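Local coordinates for maltose/maltodextrin-binding protein (Thermus thermophilus, PDB 2GH9), which binds maltotriose and probably serves as the periplasmic maltodextrin receptor of a sugar-uptake system, at residues N300-I306 with L316-V322; P109-V115 with P264-G270. One frame throughout, in Å; residues are numbered along the deposited sequence.

Interaction 1 (N300-I306 with L316-V322); sequences NQAGGRI and LEKDPVV. With GLC (alpha-D-glucopyranose), chain B.
A water lies between the two segments, within hydrogen-bonding distance of both: 2.8 Å from Asn-300 OD1 and 3.1 Å from Asp-319 OD2. Asn-300 (chi1 t), in the last turn of helix 293-302, turns its ND2 back to Arg-305 O (3.0 Å), bracing the chain where it leaves the helix at Gly-303 and runs through Gly-304 (phi/psi 174/1). In the partner segment, a type I turn from Leu-316 to Asp-319, closed by Asp-319 N to Leu-316 O (2.9 Å), leads into helix 320-326. Asp-319 (chi1 t) N-caps it: OD2 accepts from Val-322 N (3.3 Å) and, weakly, from Val-321 N (2.9 Å). Gly-304 lies beside Val-321, its O 3.2 Å from Val-321 CG1, with CA atoms 6.4 Å apart. Ile-306 (m, m) puts CD1 4.0 Å from both Val-321 CG1 and Val-322 CG2. Arg-305 points away, its extended side chain giving NH1 to O3 (3.0 Å) and NH2 to O2 (2.9 Å) of GLC (chain B): a bidentate arginine-sugar hydrogen-bond pair in the pocket of a periplasmic binding protein.

Interaction 2 (P109-V115 with P264-G270); sequences PAFAESV and PFLGVQG. With GLC (alpha-D-glucopyranose), chain C.
Strand 109-113 runs antiparallel to strand 265-270, their axes 4.5 Å apart at closest approach and 147° between directions. Phe-111/Gln-269 and Glu-113/Gly-267 are hydrogen-bonded pairs: Phe-111 N to Gln-269 O 3.1 Å, Gln-269 N to Phe-111 O 2.8 Å, Glu-113 N to Gly-267 O 3.0 Å, Gly-267 N to Glu-113 O 2.9 Å. Pro-109/Gly-270 and Ala-112/Val-268 are non-hydrogen-bonded pairs. A classic beta bulge sets Ala-110 (phi/psi -123/-55) and Phe-111 together opposite Gln-269, whose O also accepts from Ala-110 N (2.9 Å). The strands belong to the mixed sheet of one lobe of this periplasmic binding protein, and the face bearing Glu-113 and Gln-269 reaches the sugar. Glu-113 (p, t) passes over side-chain-less Gly-267; its OE2 takes Gln-269 NE2 (2.8 Å) and the O2 hydroxyl of GLC (chain C) (2.7 Å). Gln-269 folds back (m, m), with OE1 held by Thr-61, and its CB lies 4.4 Å from Phe-111 CD2 at the ring edge; the Phe-111 ring (chi1 m) stacks with Phe-299. On the other face Val-268 (t) sets CG1 4.2 Å from Pro-109 CB. Beyond the pairing, Val-115 (m) packs CG2 3.8 Å from Pro-264 CB, and a water links Val-115 N (2.9 Å) to Phe-265 O (2.7 Å).

Interaction 2 closes before interaction 1 opens, and their centres lie 13 Å apart. Strand 104-113 connects them: it pairs antiparallel with strand 265-273 and with the short strand 306-307, where Ile-306 O lies 2.6 Å from Ala-112 N, a probable hydrogen bond. Helix 293-302 covers the sheet beside them, touching Ala-110 and Phe-111 through Leu-296. At the sugar the two contacts meet through a salt bridge, Arg-305 NH1 to Glu-113 OE1 (2.9 Å), while Arg-305 CB packs 3.7 Å from Phe-111 CB. Arg-305 thus serves one glucose unit and Glu-113 the next, so the paired charges span neighbouring rings of the bound maltotriose.

Interaction 1 (N300-I306 with L316-V322)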
# COMPACT_ATOMS: atom_id res chain seq x y z
N ASN A 300 0.13 5.88 -14.40
CA ASN A 300 0.73 4.55 -14.45
C ASN A 300 2.02 4.57 -15.24
O ASN A 300 3.01 3.95 -14.86
CB ASN A 300 -0.24 3.53 -15.05
CG ASN A 300 0.41 2.15 -15.28
OD1 ASN A 300 0.91 1.88 -16.35
ND2 ASN A 300 0.45 1.31 -14.25
N GLN A 301 2.00 5.31 -16.34
CA GLN A 301 3.16 5.36 -17.23
C GLN A 301 4.32 6.08 -16.57
O GLN A 301 5.45 5.62 -16.68
CB GLN A 301 2.77 5.95 -18.58
CG GLN A 301 1.77 5.05 -19.33
CD GLN A 301 2.31 3.65 -19.55
OE1 GLN A 301 1.88 2.68 -18.88
NE2 GLN A 301 3.24 3.51 -20.49
N ALA A 302 4.02 7.14 -15.82
CA ALA A 302 5.03 7.88 -15.06
C ALA A 302 5.63 7.06 -13.93
O ALA A 302 6.85 7.14 -13.64
CB ALA A 302 4.41 9.13 -14.49
N GLY A 303 4.77 6.28 -13.27
CA GLY A 303 5.15 5.49 -12.11
C GLY A 303 4.87 4.02 -12.30
O GLY A 303 5.68 3.29 -12.90
N GLY A 304 3.73 3.57 -11.77
CA GLY A 304 3.30 2.20 -11.96
C GLY A 304 2.07 1.68 -11.25
O GLY A 304 1.72 0.50 -11.41
N ARG A 305 1.41 2.51 -10.46
CA ARG A 305 0.19 2.07 -9.76
C ARG A 305 -0.92 1.83 -10.78
O ARG A 305 -0.97 2.47 -11.82
CB ARG A 305 -0.26 3.09 -8.70
CG ARG A 305 0.84 3.47 -7.71
CD ARG A 305 0.30 4.33 -6.66
NE ARG A 305 1.30 5.23 -6.10
CZ ARG A 305 1.47 5.47 -4.81
NH1 ARG A 305 0.72 4.86 -3.89
NH2 ARG A 305 2.39 6.34 -4.43
N ILE A 306 -1.78 0.88 -10.48
CA ILE A 306 -2.69 0.33 -11.51
C ILE A 306 -4.02 1.09 -11.48
O ILE A 306 -4.62 1.20 -10.43
CB ILE A 306 -2.92 -1.18 -11.29
CG1 ILE A 306 -1.57 -1.92 -11.14
CG2 ILE A 306 -3.79 -1.81 -12.43
CD1 ILE A 306 -0.51 -1.54 -12.20
N LEU A 316 -4.31 -0.71 -20.90
CA LEU A 316 -2.94 -1.08 -20.57
C LEU A 316 -2.74 -2.59 -20.37
O LEU A 316 -1.78 -3.01 -19.73
CB LEU A 316 -2.50 -0.33 -19.31
CG LEU A 316 -2.43 1.19 -19.37
CD1 LEU A 316 -2.16 1.76 -17.99
CD2 LEU A 316 -1.35 1.64 -20.37
N GLU A 317 -3.64 -3.40 -20.91
CA GLU A 317 -3.62 -4.84 -20.66
C GLU A 317 -2.25 -5.46 -20.94
O GLU A 317 -1.84 -6.38 -20.23
CB GLU A 317 -4.70 -5.54 -21.50
CG GLU A 317 -4.87 -7.01 -21.14
CD GLU A 317 -5.92 -7.73 -21.97
OE1 GLU A 317 -6.49 -7.10 -22.89
OE2 GLU A 317 -6.15 -8.93 -21.70
N LYS A 318 -1.56 -4.93 -21.95
CA LYS A 318 -0.27 -5.44 -22.40
C LYS A 318 0.93 -4.71 -21.81
O LYS A 318 2.06 -5.13 -22.03
CB LYS A 318 -0.17 -5.41 -23.93
CG LYS A 318 -1.10 -6.36 -24.63
CD LYS A 318 -0.79 -6.42 -26.12
CE LYS A 318 -1.65 -7.46 -26.83
NZ LYS A 318 -1.08 -7.84 -28.17
N ASP A 319 0.70 -3.61 -21.08
CA ASP A 319 1.79 -2.97 -20.35
C ASP A 319 2.37 -3.99 -19.36
O ASP A 319 1.63 -4.72 -18.71
CB ASP A 319 1.33 -1.68 -19.64
CG ASP A 319 2.45 -1.02 -18.86
OD1 ASP A 319 3.16 -0.15 -19.42
OD2 ASP A 319 2.67 -1.40 -17.70
N PRO A 320 3.70 -4.06 -19.29
CA PRO A 320 4.40 -5.03 -18.44
C PRO A 320 4.08 -4.93 -16.94
O PRO A 320 3.97 -5.96 -16.26
CB PRO A 320 5.86 -4.68 -18.68
CG PRO A 320 5.89 -4.04 -19.98
CD PRO A 320 4.65 -3.25 -20.06
N VAL A 321 3.95 -3.70 -16.44
CA VAL A 321 3.61 -3.44 -15.04
C VAL A 321 2.18 -3.88 -14.76
O VAL A 321 1.91 -4.52 -13.75
CB VAL A 321 3.81 -1.93 -14.66
CG1 VAL A 321 3.34 -1.65 -13.23
CG2 VAL A 321 5.25 -1.53 -14.81
N VAL A 322 1.26 -3.55 -15.67
CA VAL A 322 -0.14 -3.92 -15.48
C VAL A 322 -0.30 -5.44 -15.58
O VAL A 322 -0.93 -6.03 -14.71
CB VAL A 322 -1.08 -3.16 -16.46
CG1 VAL A 322 -2.53 -3.64 -16.34
CG2 VAL A 322 -0.99 -1.68 -16.21
C1 GLC B . 5.50 6.53 -0.29
C2 GLC B . 4.50 5.97 -1.30
C3 GLC B . 3.43 5.17 -0.56
C4 GLC B . 4.10 4.06 0.26
C5 GLC B . 5.11 4.65 1.26
C6 GLC B . 5.91 3.53 1.97
O1 GLC B . 4.84 7.54 0.48
O2 GLC B . 3.92 7.02 -2.09
O3 GLC B . 2.46 4.62 -1.47
O4 GLC B . 3.11 3.44 1.06
O5 GLC B . 6.01 5.51 0.57
O6 GLC B . 6.91 4.07 2.86
O HOH W 1 3.55 1.06 -16.06

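Interaction 2 (P109-V115 with P264-G270)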
# COMPACT_ATOMS: atom_id res chain seq x y z
N PRO A 109 -11.86 6.74 -6.03
CA PRO A 109 -10.87 5.68 -6.17
C PRO A 109 -10.08 5.86 -7.45
O PRO A 109 -10.66 6.11 -8.52
CB PRO A 109 -11.72 4.40 -6.23
CG PRO A 109 -13.07 4.77 -5.79
CD PRO A 109 -13.23 6.21 -6.15
N ALA A 110 -8.76 5.75 -7.35
CA ALA A 110 -7.89 6.07 -8.47
C ALA A 110 -6.98 4.91 -8.87
O ALA A 110 -6.98 4.50 -10.04
CB ALA A 110 -7.07 7.34 -8.16
N PHE A 111 -6.20 4.40 -7.92
CA PHE A 111 -5.16 3.42 -8.22
C PHE A 111 -5.19 2.24 -7.28
O PHE A 111 -5.57 2.38 -6.10
CB PHE A 111 -3.78 4.09 -8.15
CG PHE A 111 -3.71 5.42 -8.84
CD1 PHE A 111 -3.79 5.50 -10.23
CD2 PHE A 111 -3.58 6.59 -8.12
CE1 PHE A 111 -3.75 6.74 -10.87
CE2 PHE A 111 -3.53 7.82 -8.76
CZ PHE A 111 -3.62 7.89 -10.14
N ALA A 112 -4.84 1.08 -7.80
CA ALA A 112 -4.71 -0.12 -7.00
C ALA A 112 -3.25 -0.50 -6.94
O ALA A 112 -2.47 -0.22 -7.86
CB ALA A 112 -5.55 -1.25 -7.60
N GLU A 113 -2.86 -1.14 -5.85
CA GLU A 113 -1.47 -1.46 -5.61
C GLU A 113 -1.36 -2.63 -4.65
O GLU A 113 -2.25 -2.90 -3.88
CB GLU A 113 -0.77 -0.26 -4.99
CG GLU A 113 -1.40 0.17 -3.65
CD GLU A 113 -0.91 1.51 -3.17
OE1 GLU A 113 -0.30 2.20 -3.99
OE2 GLU A 113 -1.10 1.86 -1.97
N SER A 114 -0.20 -3.28 -4.70
CA SER A 114 0.15 -4.29 -3.70
C SER A 114 1.65 -4.43 -3.74
O SER A 114 2.29 -4.04 -4.72
CB SER A 114 -0.52 -5.64 -4.02
OG SER A 114 0.21 -6.37 -5.00
N VAL A 115 2.23 -5.01 -2.69
CA VAL A 115 3.60 -5.45 -2.80
C VAL A 115 3.70 -6.70 -3.67
O VAL A 115 2.73 -7.42 -3.92
CB VAL A 115 4.29 -5.71 -1.40
CG1 VAL A 115 4.35 -4.40 -0.61
CG2 VAL A 115 3.59 -6.84 -0.61
N PRO A 264 -0.65 -10.79 -0.80
CA PRO A 264 -0.50 -9.48 -0.15
C PRO A 264 -1.82 -8.75 0.10
O PRO A 264 -2.83 -9.14 -0.47
CB PRO A 264 0.32 -8.70 -1.18
CG PRO A 264 -0.23 -9.22 -2.51
CD PRO A 264 -0.48 -10.69 -2.27
N PHE A 265 -1.79 -7.68 0.90
CA PHE A 265 -2.86 -6.70 0.91
C PHE A 265 -3.01 -6.03 -0.46
O PHE A 265 -2.02 -5.74 -1.13
CB PHE A 265 -2.61 -5.58 1.93
CG PHE A 265 -2.91 -5.93 3.37
CD1 PHE A 265 -4.13 -6.47 3.73
CD2 PHE A 265 -1.99 -5.62 4.37
CE1 PHE A 265 -4.44 -6.74 5.07
CE2 PHE A 265 -2.28 -5.88 5.71
CZ PHE A 265 -3.51 -6.45 6.06
N LEU A 266 -4.25 -5.80 -0.86
CA LEU A 266 -4.59 -4.91 -1.96
C LEU A 266 -4.93 -3.58 -1.31
O LEU A 266 -5.62 -3.53 -0.28
CB LEU A 266 -5.75 -5.46 -2.81
CG LEU A 266 -5.51 -6.89 -3.32
CD1 LEU A 266 -6.75 -7.50 -3.95
CD2 LEU A 266 -4.34 -6.96 -4.29
N GLY A 267 -4.36 -2.53 -1.86
CA GLY A 267 -4.59 -1.20 -1.37
C GLY A 267 -5.18 -0.41 -2.50
O GLY A 267 -4.78 -0.59 -3.64
N VAL A 268 -6.14 0.45 -2.19
CA VAL A 268 -6.67 1.38 -3.15
C VAL A 268 -6.32 2.78 -2.70
O VAL A 268 -6.62 3.17 -1.56
CB VAL A 268 -8.20 1.23 -3.33
CG1 VAL A 268 -8.68 2.18 -4.38
CG2 VAL A 268 -8.55 -0.20 -3.69
N GLN A 269 -5.66 3.52 -3.59
CA GLN A 269 -5.38 4.92 -3.36
C GLN A 269 -6.49 5.76 -4.00
O GLN A 269 -6.86 5.53 -5.14
CB GLN A 269 -4.03 5.30 -3.96
CG GLN A 269 -2.83 4.60 -3.33
CD GLN A 269 -2.32 5.27 -2.07
OE1 GLN A 269 -2.47 6.48 -1.87
NE2 GLN A 269 -1.69 4.49 -1.21
N GLY A 270 -6.99 6.74 -3.26
CA GLY A 270 -8.05 7.62 -3.77
C GLY A 270 -7.89 9.05 -3.34
O GLY A 270 -7.18 9.37 -2.35
C1 GLC C . 2.92 2.03 0.83
C2 GLC C . 1.45 1.78 0.61
C3 GLC C . 0.68 2.05 1.92
C4 GLC C . 1.26 1.31 3.12
C5 GLC C . 2.77 1.55 3.20
C6 GLC C . 3.40 0.69 4.30
O2 GLC C . 0.95 2.65 -0.41
O3 GLC C . -0.69 1.72 1.76
O4 GLC C . 0.62 1.75 4.33
O5 GLC C . 3.40 1.26 1.94
O6 GLC C . 4.59 1.28 4.83
O HOH W 2 0.43 -4.97 -0.46